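Local atomic coordinates of SIR4-interacting protein SIF2 (Saccharomyces cerevisiae, PDB entry 1R5M), a protein that antagonizes telomeric silencing in yeast and, as a WD-repeat subunit of the Set3C corepressor complex, acts in transcriptional repression. Residues L175-L189 with F220-I234. Residues are numbered along the deposited sequence; the frame is centred on the assembly and turned at random.
Sequences LWNVISGTVMQHFEL and FVIPGPKGAIFVYQI
With CG set beside the backbone N and anti to the carbonyl carbon in both Phe187 (chi1 -47°) and Tyr232, the two rings overlap as they point in opposite directions from neighbouring blades of this WD40 beta-propeller. Phe187 belongs to the outermost strand of its four-stranded blade, Tyr232 to the next blade. Their planes are inclined at 48°, and Phe187 CE2 sits over a face of Tyr232, 3.3 Å from Tyr232 CE2. Phe187 CZ also reaches the edge of the Phe220 ring, near its plane, at 3.8 Å from Phe220 CZ; a flat ring can offer CE2 to the one neighbour and CZ to the other at once, which suits phenylalanine to the place. The unbranched end of Ile222, CD1, reaches both Phe187 CB (3.9 Å) and Leu189 CD1 (3.6 Å). Were Phe187 cut back to an alanine, the Tyr232 face and the Phe220 edge would probably lose their partner and a gap open between the blades. Farther along, branched Leu189 also turns CD2 to the Tyr232 hydroxyl. At the other end, Leu175 CD2 packs on Ile234 CG2, while Gln185, long enough to span the seam with a polar tip, gives NE2 to Ile234 O at 2.6 Å, a weak bond bent to 125°.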
# COMPACT_ATOMS: atom_id res chain seq x y z
N LEU A 175 2.24 17.95 5.22
CA LEU A 175 2.25 18.24 3.80
C LEU A 175 3.61 18.88 3.57
O LEU A 175 3.93 19.91 4.17
CB LEU A 175 1.15 19.24 3.43
CG LEU A 175 1.31 19.90 2.06
CD1 LEU A 175 1.21 18.86 0.95
CD2 LEU A 175 0.25 20.98 1.89
N TRP A 176 4.42 18.27 2.71
CA TRP A 176 5.76 18.77 2.43
C TRP A 176 5.96 19.24 1.00
O TRP A 176 5.33 18.74 0.08
CB TRP A 176 6.83 17.68 2.60
CG TRP A 176 6.90 16.96 3.90
CD1 TRP A 176 6.14 15.89 4.29
CD2 TRP A 176 7.85 17.19 4.94
NE1 TRP A 176 6.57 15.44 5.52
CE2 TRP A 176 7.62 16.22 5.94
CE3 TRP A 176 8.88 18.13 5.12
CZ2 TRP A 176 8.38 16.16 7.11
CZ3 TRP A 176 9.64 18.06 6.28
CH2 TRP A 176 9.38 17.08 7.26
N ASN A 177 6.84 20.22 0.84
CA ASN A 177 7.25 20.63 -0.49
C ASN A 177 8.48 19.72 -0.46
O ASN A 177 9.45 19.99 0.25
CB ASN A 177 7.69 22.09 -0.54
CG ASN A 177 8.37 22.43 -1.85
OD1 ASN A 177 9.17 21.64 -2.35
ND2 ASN A 177 8.07 23.60 -2.41
N VAL A 178 8.42 18.61 -1.18
CA VAL A 178 9.49 17.62 -1.17
C VAL A 178 10.82 18.08 -1.76
O VAL A 178 11.88 17.57 -1.38
CB VAL A 178 9.03 16.31 -1.86
CG1 VAL A 178 9.13 16.44 -3.37
CG2 VAL A 178 9.83 15.13 -1.34
N ILE A 179 10.78 19.05 -2.66
CA ILE A 179 11.99 19.55 -3.28
C ILE A 179 12.78 20.45 -2.32
O ILE A 179 13.99 20.31 -2.19
CB ILE A 179 11.67 20.31 -4.59
CG1 ILE A 179 11.16 19.31 -5.63
CG2 ILE A 179 12.90 21.05 -5.09
CD1 ILE A 179 10.74 19.94 -6.94
N SER A 180 12.08 21.36 -1.64
CA SER A 180 12.74 22.25 -0.70
C SER A 180 12.87 21.58 0.67
O SER A 180 13.69 21.98 1.50
CB SER A 180 11.97 23.57 -0.56
OG SER A 180 10.65 23.34 -0.11
N GLY A 181 12.05 20.55 0.91
CA GLY A 181 12.09 19.85 2.18
C GLY A 181 11.51 20.68 3.31
O GLY A 181 11.96 20.59 4.45
N THR A 182 10.52 21.50 2.98
CA THR A 182 9.88 22.35 3.97
C THR A 182 8.48 21.88 4.33
O THR A 182 7.78 21.27 3.52
CB THR A 182 9.82 23.81 3.48
OG1 THR A 182 9.14 23.87 2.22
CG2 THR A 182 11.23 24.38 3.33
N VAL A 183 8.08 22.17 5.56
CA VAL A 183 6.76 21.79 6.06
C VAL A 183 5.76 22.87 5.67
O VAL A 183 5.86 24.01 6.12
CB VAL A 183 6.78 21.67 7.60
CG1 VAL A 183 5.37 21.40 8.12
CG2 VAL A 183 7.73 20.56 8.03
N MET A 184 4.80 22.52 4.82
CA MET A 184 3.80 23.49 4.37
C MET A 184 2.59 23.52 5.29
O MET A 184 2.03 24.58 5.55
CB MET A 184 3.37 23.16 2.94
CG MET A 184 4.49 23.32 1.94
SD MET A 184 3.94 22.85 0.31
CE MET A 184 2.80 24.16 -0.06
N GLN A 185 2.19 22.35 5.76
CA GLN A 185 1.06 22.25 6.68
C GLN A 185 1.26 21.04 7.58
O GLN A 185 1.92 20.08 7.20
CB GLN A 185 -0.26 22.08 5.92
CG GLN A 185 -0.70 23.28 5.11
CD GLN A 185 -2.19 23.24 4.81
OE1 GLN A 185 -3.02 23.29 5.72
NE2 GLN A 185 -2.54 23.15 3.53
N HIS A 186 0.69 21.11 8.78
CA HIS A 186 0.78 20.01 9.73
C HIS A 186 -0.60 19.82 10.33
O HIS A 186 -1.27 20.78 10.69
CB HIS A 186 1.82 20.33 10.81
CG HIS A 186 1.48 21.52 11.65
ND1 HIS A 186 0.54 21.49 12.66
CD2 HIS A 186 1.96 22.79 11.62
CE1 HIS A 186 0.46 22.69 13.22
NE2 HIS A 186 1.31 23.49 12.61
N PHE A 187 -1.03 18.56 10.43
CA PHE A 187 -2.34 18.27 10.98
C PHE A 187 -2.28 17.26 12.13
O PHE A 187 -1.59 16.24 12.03
CB PHE A 187 -3.28 17.72 9.90
CG PHE A 187 -3.26 18.50 8.62
CD1 PHE A 187 -2.35 18.19 7.61
CD2 PHE A 187 -4.14 19.56 8.41
CE1 PHE A 187 -2.32 18.91 6.42
CE2 PHE A 187 -4.12 20.29 7.23
CZ PHE A 187 -3.21 19.97 6.23
N GLU A 188 -2.99 17.57 13.21
CA GLU A 188 -3.07 16.70 14.38
C GLU A 188 -4.56 16.66 14.71
O GLU A 188 -5.01 17.29 15.68
CB GLU A 188 -2.29 17.28 15.56
CG GLU A 188 -0.83 17.57 15.28
CD GLU A 188 -0.62 18.80 14.41
OE1 GLU A 188 -1.16 19.87 14.75
OE2 GLU A 188 0.09 18.69 13.39
N LEU A 189 -5.32 15.93 13.91
CA LEU A 189 -6.77 15.84 14.08
C LEU A 189 -7.27 15.02 15.26
O LEU A 189 -8.47 15.04 15.56
CB LEU A 189 -7.39 15.33 12.78
CG LEU A 189 -7.01 16.11 11.51
CD1 LEU A 189 -7.73 15.52 10.31
CD2 LEU A 189 -7.37 17.58 11.68
N PHE A 220 -6.01 16.82 -1.21
CA PHE A 220 -5.76 15.52 -0.60
C PHE A 220 -6.73 15.22 0.54
O PHE A 220 -7.44 16.11 1.01
CB PHE A 220 -4.32 15.46 -0.10
CG PHE A 220 -3.95 16.56 0.86
CD1 PHE A 220 -4.10 16.39 2.24
CD2 PHE A 220 -3.46 17.78 0.40
CE1 PHE A 220 -3.75 17.40 3.13
CE2 PHE A 220 -3.11 18.80 1.28
CZ PHE A 220 -3.26 18.61 2.65
N VAL A 221 -6.76 13.96 0.96
CA VAL A 221 -7.65 13.54 2.04
C VAL A 221 -6.88 12.80 3.13
O VAL A 221 -5.93 12.07 2.85
CB VAL A 221 -8.79 12.63 1.52
CG1 VAL A 221 -9.71 13.41 0.59
CG2 VAL A 221 -8.20 11.42 0.80
N ILE A 222 -7.30 13.00 4.37
CA ILE A 222 -6.67 12.34 5.51
C ILE A 222 -7.74 11.96 6.53
O ILE A 222 -8.78 12.60 6.62
CB ILE A 222 -5.60 13.24 6.19
CG1 ILE A 222 -6.28 14.41 6.90
CG2 ILE A 222 -4.62 13.76 5.15
CD1 ILE A 222 -5.30 15.29 7.66
N PRO A 223 -7.49 10.90 7.31
CA PRO A 223 -8.45 10.46 8.33
C PRO A 223 -8.70 11.52 9.39
O PRO A 223 -7.77 12.17 9.87
CB PRO A 223 -7.78 9.22 8.92
CG PRO A 223 -6.95 8.70 7.79
CD PRO A 223 -6.35 9.97 7.23
N GLY A 224 -9.97 11.70 9.75
CA GLY A 224 -10.34 12.66 10.76
C GLY A 224 -10.99 11.91 11.92
O GLY A 224 -11.05 10.68 11.91
N PRO A 225 -11.49 12.63 12.94
CA PRO A 225 -12.12 11.96 14.08
C PRO A 225 -13.39 11.18 13.73
O PRO A 225 -14.08 11.48 12.76
CB PRO A 225 -12.42 13.12 15.03
CG PRO A 225 -11.35 14.11 14.70
CD PRO A 225 -11.32 14.07 13.19
N LYS A 226 -13.67 10.16 14.54
CA LYS A 226 -14.86 9.33 14.38
C LYS A 226 -15.13 8.78 12.98
O LYS A 226 -16.29 8.74 12.55
CB LYS A 226 -16.08 10.11 14.86
CG LYS A 226 -15.95 10.70 16.26
CD LYS A 226 -17.17 11.54 16.60
CE LYS A 226 -17.05 12.18 17.98
NZ LYS A 226 -18.24 13.02 18.30
N GLY A 227 -14.09 8.36 12.28
CA GLY A 227 -14.27 7.79 10.95
C GLY A 227 -14.46 8.76 9.80
O GLY A 227 -14.62 8.34 8.65
N ALA A 228 -14.43 10.06 10.08
CA ALA A 228 -14.60 11.04 9.02
C ALA A 228 -13.33 11.11 8.18
O ALA A 228 -12.26 10.72 8.64
CB ALA A 228 -14.91 12.41 9.61
N ILE A 229 -13.47 11.58 6.95
CA ILE A 229 -12.33 11.76 6.05
C ILE A 229 -12.35 13.25 5.71
O ILE A 229 -13.33 13.75 5.15
CB ILE A 229 -12.47 10.93 4.76
CG1 ILE A 229 -12.47 9.44 5.10
CG2 ILE A 229 -11.32 11.26 3.80
CD1 ILE A 229 -13.01 8.56 3.98
N PHE A 230 -11.28 13.95 6.07
CA PHE A 230 -11.19 15.39 5.81
C PHE A 230 -10.54 15.67 4.46
O PHE A 230 -9.56 15.03 4.09
CB PHE A 230 -10.37 16.07 6.92
CG PHE A 230 -11.14 16.28 8.20
CD1 PHE A 230 -12.24 15.49 8.52
CD2 PHE A 230 -10.72 17.25 9.11
CE1 PHE A 230 -12.92 15.67 9.73
CE2 PHE A 230 -11.40 17.44 10.31
CZ PHE A 230 -12.50 16.65 10.62
N VAL A 231 -11.09 16.63 3.72
CA VAL A 231 -10.56 17.00 2.41
C VAL A 231 -9.86 18.35 2.54
O VAL A 231 -10.39 19.27 3.18
CB VAL A 231 -11.68 17.12 1.36
CG1 VAL A 231 -11.08 17.29 -0.03
CG2 VAL A 231 -12.58 15.88 1.41
N TYR A 232 -8.68 18.47 1.94
CA TYR A 232 -7.91 19.71 2.00
C TYR A 232 -7.36 20.15 0.65
O TYR A 232 -7.24 19.37 -0.29
CB TYR A 232 -6.71 19.56 2.93
CG TYR A 232 -7.02 19.33 4.38
CD1 TYR A 232 -7.21 18.04 4.87
CD2 TYR A 232 -7.09 20.40 5.27
CE1 TYR A 232 -7.46 17.82 6.23
CE2 TYR A 232 -7.34 20.19 6.62
CZ TYR A 232 -7.53 18.90 7.09
OH TYR A 232 -7.76 18.69 8.43
N GLN A 233 -7.01 21.43 0.60
CA GLN A 233 -6.39 22.03 -0.58
C GLN A 233 -5.05 22.50 -0.03
O GLN A 233 -4.97 22.95 1.11
CB GLN A 233 -7.21 23.21 -1.08
CG GLN A 233 -6.76 23.75 -2.42
CD GLN A 233 -7.64 24.88 -2.92
OE1 GLN A 233 -7.78 25.91 -2.26
NE2 GLN A 233 -8.25 24.69 -4.08
N ILE A 234 -3.99 22.38 -0.82
CA ILE A 234 -2.65 22.75 -0.39
C ILE A 234 -2.48 24.12 0.28
O ILE A 234 -1.76 24.24 1.27
CB ILE A 234 -1.64 22.67 -1.56
CG1 ILE A 234 -1.43 21.21 -1.95
CG2 ILE A 234 -0.31 23.31 -1.16
CD1 ILE A 234 -0.47 21.02 -3.12